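Local structure of Sodium/sialic acid symporter SiaT (Proteus mirabilis, 5NV9) at residues A[21-32]-A[172-181]; A[77-88]-A[236-247]. The protein couples the inward sodium gradient to the uptake of the sialic acid N-acetylneuraminic acid across the bacterial inner membrane. One frame throughout, in Å; residues are numbered along the deposited sequence.

Interaction 1: A[21-32]-A[172-181]; sequences MLLVGVYFSKRQ and MGGIEGVIWT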
loop_
_atom_site.group_PDB
_atom_site.type_symbol
_atom_site.label_atom_id
_atom_site.label_comp_id
_atom_site.label_asym_id
_atom_site.label_seq_id
_atom_site.Cartn_x
_atom_site.Cartn_y
_atom_site.Cartn_z
HETATM N N MSE A 21 10.184 -17.326 -4.751
HETATM C CA MSE A 21 9.173 -16.384 -5.314
HETATM C C MSE A 21 9.020 -16.644 -6.786
HETATM O O MSE A 21 7.907 -16.783 -7.269
HETATM C CB MSE A 21 9.559 -14.926 -5.100
HETATM C CG MSE A 21 9.535 -14.389 -3.669
HETATM SE SE MSE A 21 8.041 -14.984 -2.534
HETATM C CE MSE A 21 8.680 -16.704 -1.820
ATOM N N LEU A 22 10.119 -16.751 -7.533
ATOM C CA LEU A 22 10.041 -17.148 -8.946
ATOM C C LEU A 22 9.393 -18.504 -9.186
ATOM O O LEU A 22 8.648 -18.706 -10.155
ATOM C CB LEU A 22 11.447 -17.121 -9.592
ATOM C CG LEU A 22 12.075 -15.719 -9.769
ATOM C CD1 LEU A 22 13.620 -15.762 -9.839
ATOM C CD2 LEU A 22 11.465 -15.023 -10.963
ATOM N N LEU A 23 9.634 -19.462 -8.298
ATOM C CA LEU A 23 9.059 -20.796 -8.506
ATOM C C LEU A 23 7.531 -20.803 -8.313
ATOM O O LEU A 23 6.802 -21.462 -9.072
ATOM C CB LEU A 23 9.750 -21.803 -7.609
ATOM C CG LEU A 23 11.195 -22.215 -8.000
ATOM C CD1 LEU A 23 11.840 -22.826 -6.781
ATOM C CD2 LEU A 23 11.159 -23.237 -9.124
ATOM N N VAL A 24 7.042 -20.100 -7.293
ATOM C CA VAL A 24 5.593 -19.855 -7.168
ATOM C C VAL A 24 4.990 -19.252 -8.474
ATOM O O VAL A 24 3.995 -19.753 -9.009
ATOM C CB VAL A 24 5.258 -18.939 -5.967
ATOM C CG1 VAL A 24 3.774 -18.654 -5.944
ATOM C CG2 VAL A 24 5.670 -19.620 -4.678
ATOM N N GLY A 25 5.622 -18.212 -9.008
ATOM C CA GLY A 25 5.219 -17.635 -10.320
ATOM C C GLY A 25 5.124 -18.629 -11.483
ATOM O O GLY A 25 4.155 -18.626 -12.275
ATOM N N VAL A 26 6.150 -19.448 -11.631
ATOM C CA VAL A 26 6.168 -20.506 -12.668
ATOM C C VAL A 26 5.002 -21.476 -12.464
ATOM O O VAL A 26 4.341 -21.831 -13.407
ATOM C CB VAL A 26 7.500 -21.299 -12.647
ATOM C CG1 VAL A 26 7.445 -22.501 -13.610
ATOM C CG2 VAL A 26 8.668 -20.384 -12.993
ATOM N N TYR A 27 4.757 -21.898 -11.229
ATOM C CA TYR A 27 3.676 -22.815 -10.889
ATOM C C TYR A 27 2.283 -22.252 -11.325
ATOM O O TYR A 27 1.457 -22.924 -11.954
ATOM C CB TYR A 27 3.774 -23.149 -9.364
ATOM C CG TYR A 27 2.674 -24.043 -8.849
ATOM C CD1 TYR A 27 2.855 -25.428 -8.697
ATOM C CD2 TYR A 27 1.428 -23.520 -8.565
ATOM C CE1 TYR A 27 1.808 -26.240 -8.255
ATOM C CE2 TYR A 27 0.393 -24.310 -8.123
ATOM C CZ TYR A 27 0.578 -25.656 -7.962
ATOM O OH TYR A 27 -0.505 -26.376 -7.532
ATOM N N PHE A 28 2.022 -20.992 -11.010
ATOM C CA PHE A 28 0.733 -20.402 -11.366
ATOM C C PHE A 28 0.596 -19.904 -12.812
ATOM O O PHE A 28 -0.512 -19.479 -13.220
ATOM C CB PHE A 28 0.406 -19.289 -10.325
ATOM C CG PHE A 28 -0.017 -19.857 -9.028
ATOM C CD1 PHE A 28 -1.298 -20.435 -8.929
ATOM C CD2 PHE A 28 0.885 -19.972 -7.951
ATOM C CE1 PHE A 28 -1.694 -21.030 -7.758
ATOM C CE2 PHE A 28 0.486 -20.520 -6.753
ATOM C CZ PHE A 28 -0.801 -21.090 -6.677
ATOM N N SER A 29 1.683 -19.945 -13.596
ATOM C CA SER A 29 1.636 -19.450 -14.983
ATOM C C SER A 29 0.827 -20.388 -15.887
ATOM O O SER A 29 0.226 -19.945 -16.855
ATOM C CB SER A 29 3.028 -19.255 -15.548
ATOM O OG SER A 29 3.677 -20.520 -15.542
ATOM N N LYS A 30 0.751 -21.652 -15.502
ATOM C CA LYS A 30 0.094 -22.692 -16.279
ATOM C C LYS A 30 -1.391 -22.462 -16.434
ATOM O O LYS A 30 -1.963 -22.776 -17.470
ATOM C CB LYS A 30 0.331 -24.066 -15.630
ATOM C CG LYS A 30 1.811 -24.323 -15.281
ATOM C CD LYS A 30 2.011 -25.610 -14.488
ATOM C CE LYS A 30 3.388 -25.659 -13.858
ATOM N NZ LYS A 30 4.463 -25.258 -14.812
ATOM N N ARG A 31 -2.025 -21.910 -15.408
ATOM C CA ARG A 31 -3.458 -21.668 -15.456
ATOM C C ARG A 31 -3.887 -20.288 -16.022
ATOM O O ARG A 31 -5.056 -19.918 -15.907
ATOM C CB ARG A 31 -4.045 -21.863 -14.061
ATOM C CG ARG A 31 -3.708 -20.765 -13.074
ATOM C CD ARG A 31 -4.192 -21.146 -11.687
ATOM N NE ARG A 31 -3.483 -22.309 -11.169
ATOM C CZ ARG A 31 -3.695 -22.832 -9.970
ATOM N NH1 ARG A 31 -4.590 -22.313 -9.142
ATOM N NH2 ARG A 31 -2.998 -23.887 -9.603
ATOM N N GLN A 32 -2.969 -19.529 -16.621
ATOM C CA GLN A 32 -3.332 -18.190 -17.133
ATOM C C GLN A 32 -3.846 -18.269 -18.537
ATOM O O GLN A 32 -3.131 -18.010 -19.471
ATOM C CB GLN A 32 -2.136 -17.230 -17.107
ATOM C CG GLN A 32 -1.489 -17.061 -15.738
ATOM C CD GLN A 32 -2.466 -16.765 -14.633
ATOM O OE1 GLN A 32 -3.413 -15.965 -14.797
ATOM N NE2 GLN A 32 -2.238 -17.379 -13.477
HETATM N N MSE A 172 4.381 -13.744 -15.025
HETATM C CA MSE A 172 4.108 -15.162 -15.284
HETATM C C MSE A 172 2.935 -15.621 -14.524
HETATM O O MSE A 172 2.156 -16.421 -15.007
HETATM C CB MSE A 172 5.300 -16.004 -14.722
HETATM C CG MSE A 172 6.570 -15.731 -15.544
HETATM SE SE MSE A 172 7.970 -17.123 -15.291
HETATM C CE MSE A 172 8.126 -17.075 -13.299
ATOM N N GLY A 173 2.819 -15.150 -13.290
ATOM C CA GLY A 173 1.912 -15.764 -12.313
ATOM C C GLY A 173 0.482 -15.325 -12.184
ATOM O O GLY A 173 -0.352 -16.053 -11.575
ATOM N N GLY A 174 0.175 -14.134 -12.718
ATOM C CA GLY A 174 -1.182 -13.616 -12.668
ATOM C C GLY A 174 -1.498 -13.222 -11.236
ATOM O O GLY A 174 -0.604 -13.158 -10.428
ATOM N N ILE A 175 -2.757 -12.891 -10.958
ATOM C CA ILE A 175 -3.163 -12.455 -9.641
ATOM C C ILE A 175 -3.030 -13.596 -8.640
ATOM O O ILE A 175 -2.778 -13.333 -7.446
ATOM C CB ILE A 175 -4.586 -11.930 -9.630
ATOM C CG1 ILE A 175 -4.896 -11.314 -8.258
ATOM C CG2 ILE A 175 -5.612 -13.036 -10.030
ATOM C CD1 ILE A 175 -3.955 -10.240 -7.756
ATOM N N GLU A 176 -3.161 -14.860 -9.102
ATOM C CA GLU A 176 -2.950 -15.998 -8.170
ATOM C C GLU A 176 -1.501 -16.145 -7.683
ATOM O O GLU A 176 -1.239 -16.319 -6.497
ATOM C CB GLU A 176 -3.468 -17.303 -8.737
ATOM C CG GLU A 176 -4.979 -17.407 -8.616
ATOM C CD GLU A 176 -5.527 -18.542 -9.463
ATOM O OE1 GLU A 176 -5.659 -18.319 -10.671
ATOM O OE2 GLU A 176 -5.776 -19.637 -8.906
ATOM N N GLY A 177 -0.569 -16.032 -8.609
ATOM C CA GLY A 177 0.798 -15.991 -8.219
ATOM C C GLY A 177 1.215 -14.796 -7.393
ATOM O O GLY A 177 2.102 -14.907 -6.555
ATOM N N VAL A 178 0.545 -13.662 -7.610
ATOM C CA VAL A 178 0.787 -12.478 -6.849
ATOM C C VAL A 178 0.241 -12.677 -5.422
ATOM O O VAL A 178 0.859 -12.280 -4.430
ATOM C CB VAL A 178 0.088 -11.266 -7.497
ATOM C CG1 VAL A 178 0.132 -10.125 -6.554
ATOM C CG2 VAL A 178 0.813 -10.854 -8.763
ATOM N N ILE A 179 -0.920 -13.312 -5.327
ATOM C CA ILE A 179 -1.533 -13.523 -4.026
ATOM C C ILE A 179 -0.740 -14.580 -3.218
ATOM O O ILE A 179 -0.402 -14.390 -2.045
ATOM C CB ILE A 179 -2.967 -13.925 -4.210
ATOM C CG1 ILE A 179 -3.792 -12.676 -4.544
ATOM C CG2 ILE A 179 -3.504 -14.651 -2.966
ATOM C CD1 ILE A 179 -5.213 -13.010 -4.992
ATOM N N TRP A 180 -0.390 -15.672 -3.850
ATOM C CA TRP A 180 0.343 -16.718 -3.094
ATOM C C TRP A 180 1.788 -16.346 -2.707
ATOM O O TRP A 180 2.176 -16.637 -1.569
ATOM C CB TRP A 180 0.238 -18.026 -3.800
ATOM C CG TRP A 180 -1.139 -18.631 -3.729
ATOM C CD1 TRP A 180 -1.967 -18.830 -4.782
ATOM C CD2 TRP A 180 -1.847 -19.121 -2.572
ATOM N NE1 TRP A 180 -3.133 -19.389 -4.373
ATOM C CE2 TRP A 180 -3.096 -19.585 -3.027
ATOM C CE3 TRP A 180 -1.545 -19.233 -1.220
ATOM C CZ2 TRP A 180 -4.041 -20.132 -2.185
ATOM C CZ3 TRP A 180 -2.475 -19.783 -0.393
ATOM C CH2 TRP A 180 -3.687 -20.247 -0.866
ATOM N N THR A 181 2.529 -15.637 -3.563
ATOM C CA THR A 181 3.715 -14.915 -3.109
ATOM C C THR A 181 3.504 -13.906 -1.950
ATOM O O THR A 181 4.352 -13.826 -1.036
ATOM C CB THR A 181 4.488 -14.203 -4.256
ATOM O OG1 THR A 181 3.636 -13.286 -4.919
ATOM C CG2 THR A 181 5.046 -15.221 -5.266
HETATM O O HOH W 1 -4.299 -16.008 -11.600
#
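Gly25 and Gly173 bring the two helices together: their CA atoms lie 4.3 Å apart, and the short axes approach to 7.1 Å at 121°. Gly25 O lies 3.6 Å from Gly173 CA, with Met172 CB beside it. Around this tight crossing each helix also sends a knob into the other. Phe28 sits among Gly173, Glu176, Gly177 and Trp180, its ring nearly parallel to the five-membered ring of Trp180 (planes 11° apart) but slid so far that overlap is slight. In return Met172, a selenomethionine, enters the hollow between Leu22, Gly25, Val26 and Ser29; its chain turns at chi3 (-54°), which lays CE against Val26 CG2 at 3.4 Å, tighter than usual.

Against this close packing stands the looser, partly exposed end at Arg31 and Gln32, which is polar. Arg31 NH1 makes a salt bridge to Glu176 OE2 at 2.9 Å, reaching it from above the carboxylate plane, while OE1 forms a salt bridge with Arg44. One bridging water accepts from Gln32 NE2 and Glu176 N and lies 2.8 Å from Glu176 OE1, to which it can donate; Gln32 NE2 also donates to Phe28 O at 2.7 Å.

The contact thus ties helix 8-29 to the kink in helix 155-203 at Ile175 and Glu176, where Ile175 is backbone-bonded to Tyr38 of helix 35-40 and Val178 packs on Ser345 and Ser346 of helix 328-361.

Interaction 2: A[77-88]-A[236-247]; sequences TFIIGQYLAIAI and IPVLMIGFLFAN. With SLB (N-acetyl-beta-neuraminic acid), chain D.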
loop_
_atom_site.group_PDB
_atom_site.type_symbol
_atom_site.label_atom_id
_atom_site.label_comp_id
_atom_site.label_asym_id
_atom_site.label_seq_id
_atom_site.Cartn_x
_atom_site.Cartn_y
_atom_site.Cartn_z
ATOM N N THR A 77 1.854 7.719 18.366
ATOM C CA THR A 77 0.519 8.238 18.007
ATOM C C THR A 77 -0.045 7.756 16.657
ATOM O O THR A 77 -1.228 7.576 16.542
ATOM C CB THR A 77 0.429 9.762 18.079
ATOM O OG1 THR A 77 1.466 10.354 17.321
ATOM C CG2 THR A 77 0.504 10.209 19.497
ATOM N N PHE A 78 0.802 7.580 15.649
ATOM C CA PHE A 78 0.385 7.092 14.355
ATOM C C PHE A 78 -0.307 5.730 14.332
ATOM O O PHE A 78 -1.045 5.433 13.413
ATOM C CB PHE A 78 1.568 7.028 13.411
ATOM C CG PHE A 78 1.872 8.329 12.703
ATOM C CD1 PHE A 78 1.936 9.555 13.404
ATOM C CD2 PHE A 78 2.231 8.314 11.361
ATOM C CE1 PHE A 78 2.270 10.737 12.754
ATOM C CE2 PHE A 78 2.542 9.512 10.689
ATOM C CZ PHE A 78 2.577 10.716 11.393
ATOM N N ILE A 79 -0.076 4.904 15.354
ATOM C CA ILE A 79 -0.688 3.595 15.440
ATOM C C ILE A 79 -2.228 3.737 15.487
ATOM O O ILE A 79 -2.940 2.808 15.109
ATOM C CB ILE A 79 -0.117 2.711 16.608
ATOM C CG1 ILE A 79 -0.237 1.219 16.257
ATOM C CG2 ILE A 79 -0.793 3.047 17.956
ATOM C CD1 ILE A 79 0.187 0.272 17.351
ATOM N N ILE A 80 -2.753 4.875 15.892
ATOM C CA ILE A 80 -4.205 5.087 15.807
ATOM C C ILE A 80 -4.651 4.808 14.352
ATOM O O ILE A 80 -5.695 4.194 14.116
ATOM C CB ILE A 80 -4.615 6.471 16.364
ATOM C CG1 ILE A 80 -4.336 6.540 17.875
ATOM C CG2 ILE A 80 -6.108 6.727 16.213
ATOM C CD1 ILE A 80 -4.156 7.956 18.381
ATOM N N GLY A 81 -3.801 5.149 13.383
ATOM C CA GLY A 81 -4.046 4.811 11.981
ATOM C C GLY A 81 -4.431 3.390 11.668
ATOM O O GLY A 81 -5.321 3.156 10.853
ATOM N N GLN A 82 -3.741 2.429 12.294
ATOM C CA GLN A 82 -3.990 1.001 12.104
ATOM C C GLN A 82 -5.359 0.555 12.580
ATOM O O GLN A 82 -6.056 -0.247 11.921
ATOM C CB GLN A 82 -2.922 0.167 12.870
ATOM C CG GLN A 82 -1.512 0.614 12.589
ATOM C CD GLN A 82 -1.072 0.259 11.178
ATOM O OE1 GLN A 82 -1.589 -0.671 10.567
ATOM N NE2 GLN A 82 -0.043 0.909 10.714
ATOM N N TYR A 83 -5.740 1.059 13.742
ATOM C CA TYR A 83 -7.023 0.707 14.325
ATOM C C TYR A 83 -8.197 1.361 13.598
ATOM O O TYR A 83 -9.281 0.787 13.531
ATOM C CB TYR A 83 -6.988 0.918 15.867
ATOM C CG TYR A 83 -5.959 -0.048 16.438
ATOM C CD1 TYR A 83 -6.230 -1.394 16.545
ATOM C CD2 TYR A 83 -4.672 0.365 16.745
ATOM C CE1 TYR A 83 -5.268 -2.302 16.973
ATOM C CE2 TYR A 83 -3.704 -0.539 17.179
ATOM C CZ TYR A 83 -4.011 -1.871 17.280
ATOM O OH TYR A 83 -3.075 -2.759 17.751
ATOM N N LEU A 84 -7.977 2.511 12.986
ATOM C CA LEU A 84 -9.034 3.119 12.158
ATOM C C LEU A 84 -9.230 2.314 10.875
ATOM O O LEU A 84 -10.258 2.364 10.306
ATOM C CB LEU A 84 -8.704 4.555 11.774
ATOM C CG LEU A 84 -8.699 5.511 12.965
ATOM C CD1 LEU A 84 -8.201 6.917 12.578
ATOM C CD2 LEU A 84 -10.068 5.569 13.608
ATOM N N ALA A 85 -8.210 1.597 10.445
ATOM C CA ALA A 85 -8.209 0.812 9.197
ATOM C C ALA A 85 -9.006 -0.445 9.443
ATOM O O ALA A 85 -9.606 -0.992 8.516
ATOM C CB ALA A 85 -6.799 0.460 8.776
ATOM N N ILE A 86 -9.000 -0.915 10.687
ATOM C CA ILE A 86 -9.837 -2.046 11.051
ATOM C C ILE A 86 -11.271 -1.564 11.271
ATOM O O ILE A 86 -12.200 -2.186 10.783
ATOM C CB ILE A 86 -9.317 -2.732 12.310
ATOM C CG1 ILE A 86 -7.911 -3.249 12.065
ATOM C CG2 ILE A 86 -10.274 -3.826 12.804
ATOM C CD1 ILE A 86 -7.261 -3.757 13.335
ATOM N N ALA A 87 -11.446 -0.466 12.006
ATOM C CA ALA A 87 -12.776 0.050 12.291
ATOM C C ALA A 87 -13.652 0.340 11.080
ATOM O O ALA A 87 -14.857 0.237 11.162
ATOM C CB ALA A 87 -12.664 1.313 13.122
ATOM N N ILE A 88 -13.086 0.740 9.952
ATOM C CA ILE A 88 -13.913 0.956 8.759
ATOM C C ILE A 88 -14.301 -0.322 8.010
ATOM O O ILE A 88 -15.210 -0.264 7.186
ATOM C CB ILE A 88 -13.253 1.908 7.726
ATOM C CG1 ILE A 88 -11.937 1.360 7.232
ATOM C CG2 ILE A 88 -13.056 3.311 8.330
ATOM C CD1 ILE A 88 -11.555 1.837 5.856
ATOM N N ILE A 236 -2.706 14.288 17.291
ATOM C CA ILE A 236 -3.589 13.152 17.362
ATOM C C ILE A 236 -4.917 13.346 16.594
ATOM O O ILE A 236 -5.342 12.468 15.859
ATOM C CB ILE A 236 -3.821 12.721 18.832
ATOM C CG1 ILE A 236 -2.559 12.022 19.408
ATOM C CG2 ILE A 236 -5.021 11.791 18.892
ATOM C CD1 ILE A 236 -2.438 12.080 20.936
ATOM N N PRO A 237 -5.601 14.482 16.801
ATOM C CA PRO A 237 -6.789 14.773 15.962
ATOM C C PRO A 237 -6.511 14.845 14.451
ATOM O O PRO A 237 -7.269 14.267 13.658
ATOM C CB PRO A 237 -7.242 16.150 16.469
ATOM C CG PRO A 237 -6.716 16.221 17.865
ATOM C CD PRO A 237 -5.411 15.490 17.862
ATOM N N VAL A 238 -5.419 15.502 14.052
ATOM C CA VAL A 238 -5.045 15.599 12.599
ATOM C C VAL A 238 -4.779 14.245 11.923
ATOM O O VAL A 238 -5.330 13.910 10.864
ATOM C CB VAL A 238 -3.853 16.554 12.434
ATOM C CG1 VAL A 238 -3.421 16.631 10.972
ATOM C CG2 VAL A 238 -4.262 17.927 12.968
ATOM N N LEU A 239 -3.946 13.424 12.562
ATOM C CA LEU A 239 -3.682 12.103 12.047
ATOM C C LEU A 239 -4.913 11.151 12.129
ATOM O O LEU A 239 -5.062 10.303 11.273
ATOM C CB LEU A 239 -2.422 11.494 12.676
ATOM C CG LEU A 239 -2.494 11.167 14.144
ATOM C CD1 LEU A 239 -3.196 9.838 14.301
ATOM C CD2 LEU A 239 -1.110 11.090 14.796
HETATM N N MSE A 240 -5.810 11.321 13.096
HETATM C CA MSE A 240 -7.049 10.560 13.124
HETATM C C MSE A 240 -7.943 10.873 11.936
HETATM O O MSE A 240 -8.378 9.955 11.255
HETATM C CB MSE A 240 -7.838 10.768 14.407
HETATM C CG MSE A 240 -7.194 9.918 15.486
HETATM SE SE MSE A 240 -8.031 10.253 17.249
HETATM C CE MSE A 240 -9.351 8.799 16.997
ATOM N N ILE A 241 -8.215 12.151 11.656
ATOM C CA ILE A 241 -9.002 12.494 10.478
ATOM C C ILE A 241 -8.246 12.137 9.200
ATOM O O ILE A 241 -8.824 11.531 8.289
ATOM C CB ILE A 241 -9.393 13.979 10.398
ATOM C CG1 ILE A 241 -9.916 14.472 11.727
ATOM C CG2 ILE A 241 -10.526 14.157 9.384
ATOM C CD1 ILE A 241 -9.717 15.966 11.870
ATOM N N GLY A 242 -6.944 12.438 9.171
ATOM C CA GLY A 242 -6.096 12.090 8.028
ATOM C C GLY A 242 -6.055 10.583 7.740
ATOM O O GLY A 242 -6.276 10.145 6.589
ATOM N N PHE A 243 -5.790 9.758 8.764
ATOM C CA PHE A 243 -5.777 8.305 8.540
ATOM C C PHE A 243 -7.154 7.703 8.226
ATOM O O PHE A 243 -7.233 6.743 7.412
ATOM C CB PHE A 243 -5.116 7.524 9.679
ATOM C CG PHE A 243 -3.615 7.503 9.593
ATOM C CD1 PHE A 243 -2.984 7.186 8.422
ATOM C CD2 PHE A 243 -2.841 7.881 10.660
ATOM C CE1 PHE A 243 -1.582 7.185 8.311
ATOM C CE2 PHE A 243 -1.454 7.886 10.564
ATOM C CZ PHE A 243 -0.813 7.537 9.388
ATOM N N LEU A 244 -8.223 8.246 8.832
ATOM C CA LEU A 244 -9.548 7.818 8.461
ATOM C C LEU A 244 -9.728 7.936 6.946
ATOM O O LEU A 244 -10.100 6.979 6.293
ATOM C CB LEU A 244 -10.597 8.598 9.190
ATOM C CG LEU A 244 -12.042 8.268 8.830
ATOM C CD1 LEU A 244 -12.297 6.830 9.172
ATOM C CD2 LEU A 244 -12.911 9.204 9.651
ATOM N N PHE A 245 -9.436 9.100 6.386
ATOM C CA PHE A 245 -9.629 9.275 4.969
ATOM C C PHE A 245 -8.636 8.480 4.121
ATOM O O PHE A 245 -9.012 8.009 3.051
ATOM C CB PHE A 245 -9.728 10.770 4.594
ATOM C CG PHE A 245 -11.059 11.350 4.960
ATOM C CD1 PHE A 245 -11.357 11.604 6.271
ATOM C CD2 PHE A 245 -12.041 11.556 3.994
ATOM C CE1 PHE A 245 -12.613 12.068 6.657
ATOM C CE2 PHE A 245 -13.279 12.029 4.349
ATOM C CZ PHE A 245 -13.570 12.304 5.688
ATOM N N ALA A 246 -7.395 8.302 4.587
ATOM C CA ALA A 246 -6.428 7.540 3.820
ATOM C C ALA A 246 -6.839 6.083 3.770
ATOM O O ALA A 246 -6.589 5.404 2.753
ATOM C CB ALA A 246 -5.017 7.665 4.402
ATOM N N ASN A 247 -7.437 5.625 4.873
ATOM C CA ASN A 247 -7.866 4.245 5.019
ATOM C C ASN A 247 -9.113 4.019 4.171
ATOM O O ASN A 247 -9.214 2.984 3.513
ATOM C CB ASN A 247 -8.142 3.841 6.504
ATOM C CG ASN A 247 -6.853 3.731 7.340
ATOM O OD1 ASN A 247 -5.799 3.434 6.807
ATOM N ND2 ASN A 247 -6.934 4.037 8.620
HETATM C C1 SLB D . 2.827 1.163 3.482
HETATM C C2 SLB D . 1.505 1.680 3.978
HETATM C C3 SLB D . 1.654 3.138 4.348
HETATM C C4 SLB D . 0.407 3.698 5.067
HETATM C C5 SLB D . 0.231 2.831 6.314
HETATM C C6 SLB D . 0.080 1.350 5.906
HETATM C C7 SLB D . -0.082 0.374 7.079
HETATM C C8 SLB D . -0.203 -1.051 6.606
HETATM C C9 SLB D . -0.531 -2.000 7.758
HETATM C C10 SLB D . -0.861 3.668 8.362
HETATM C C11 SLB D . -2.193 3.717 9.065
HETATM N N5 SLB D . -0.944 3.253 7.090
HETATM O O1A SLB D . 3.609 0.600 4.323
HETATM O O1B SLB D . 3.130 1.358 2.244
HETATM O O2 SLB D . 0.466 1.521 2.970
HETATM O O4 SLB D . 0.604 5.099 5.463
HETATM O O6 SLB D . 1.225 0.923 5.173
HETATM O O7 SLB D . 1.060 0.419 7.941
HETATM O O8 SLB D . -1.207 -1.147 5.603
HETATM O O9 SLB D . -1.837 -1.739 8.330
HETATM O O10 SLB D . 0.212 3.930 8.931
#
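Gly81 O receives the side-chain amide of Asn247: ND2 lies 2.9 Å from this oxygen, in the carbonyl plane, although the N-H...O angle is only 142°. Ala85 N adds a weak helical bond to the same oxygen. Beside the amide, Ala85 CB rests 3.6 Å from Asn247 CG. Gly81 CA sits 3.6 Å from Phe243 CD2, and Gly81 C lies 3.4 Å from C11, the ligand's acetyl methyl. That methyl lies over one face of Phe243, 3.5 Å above the plane and toward the rim, while the ring turns an edge to the face of Phe78 in an offset T-shaped pair (planes 76° apart). Away from the sugar the packing is mainly apolar. Leu84 is a knob among Met240, Phe243, Leu244 and Asn247, and Ile80 CG2 presses on CG of the selenomethionine Met240 at a tight 3.4 Å.

Gln82 points from the helix pair to the sugar, its bend at chi2 bringing the amide to the glycerol tail: NE2 donates to O7 at 3.0 Å, nearly straight at 171°. The chemistry implies a divided pocket wall, in which Gln82 reads a hydroxyl while Phe243 and Gly81 form an apolar seat for the N-acetyl methyl.

Overall arrangement
The two contacts lie on opposite sides of the chain's centre, 34 Å apart between centres and about 18 Å between nearest atoms, and share no helix. Interaction 2 is the more deeply buried and forms part of the substrate pocket; interaction 1 is partly buried. Their buried areas are nearly equal, 683 and 693 Å², yet the axes are closer in interaction 1, consistent with its Gly25-Gly173 meeting. A salt bridge and a bridging water serve interaction 1, a single amide bond and an apolar pocket wall interaction 2. In this LeuT-fold symporter, interaction 2 lines the sugar site, whereas only the Thr181 end of interaction 1 approaches the Na3 site, its side chain about 5 Å from a bound sodium ion.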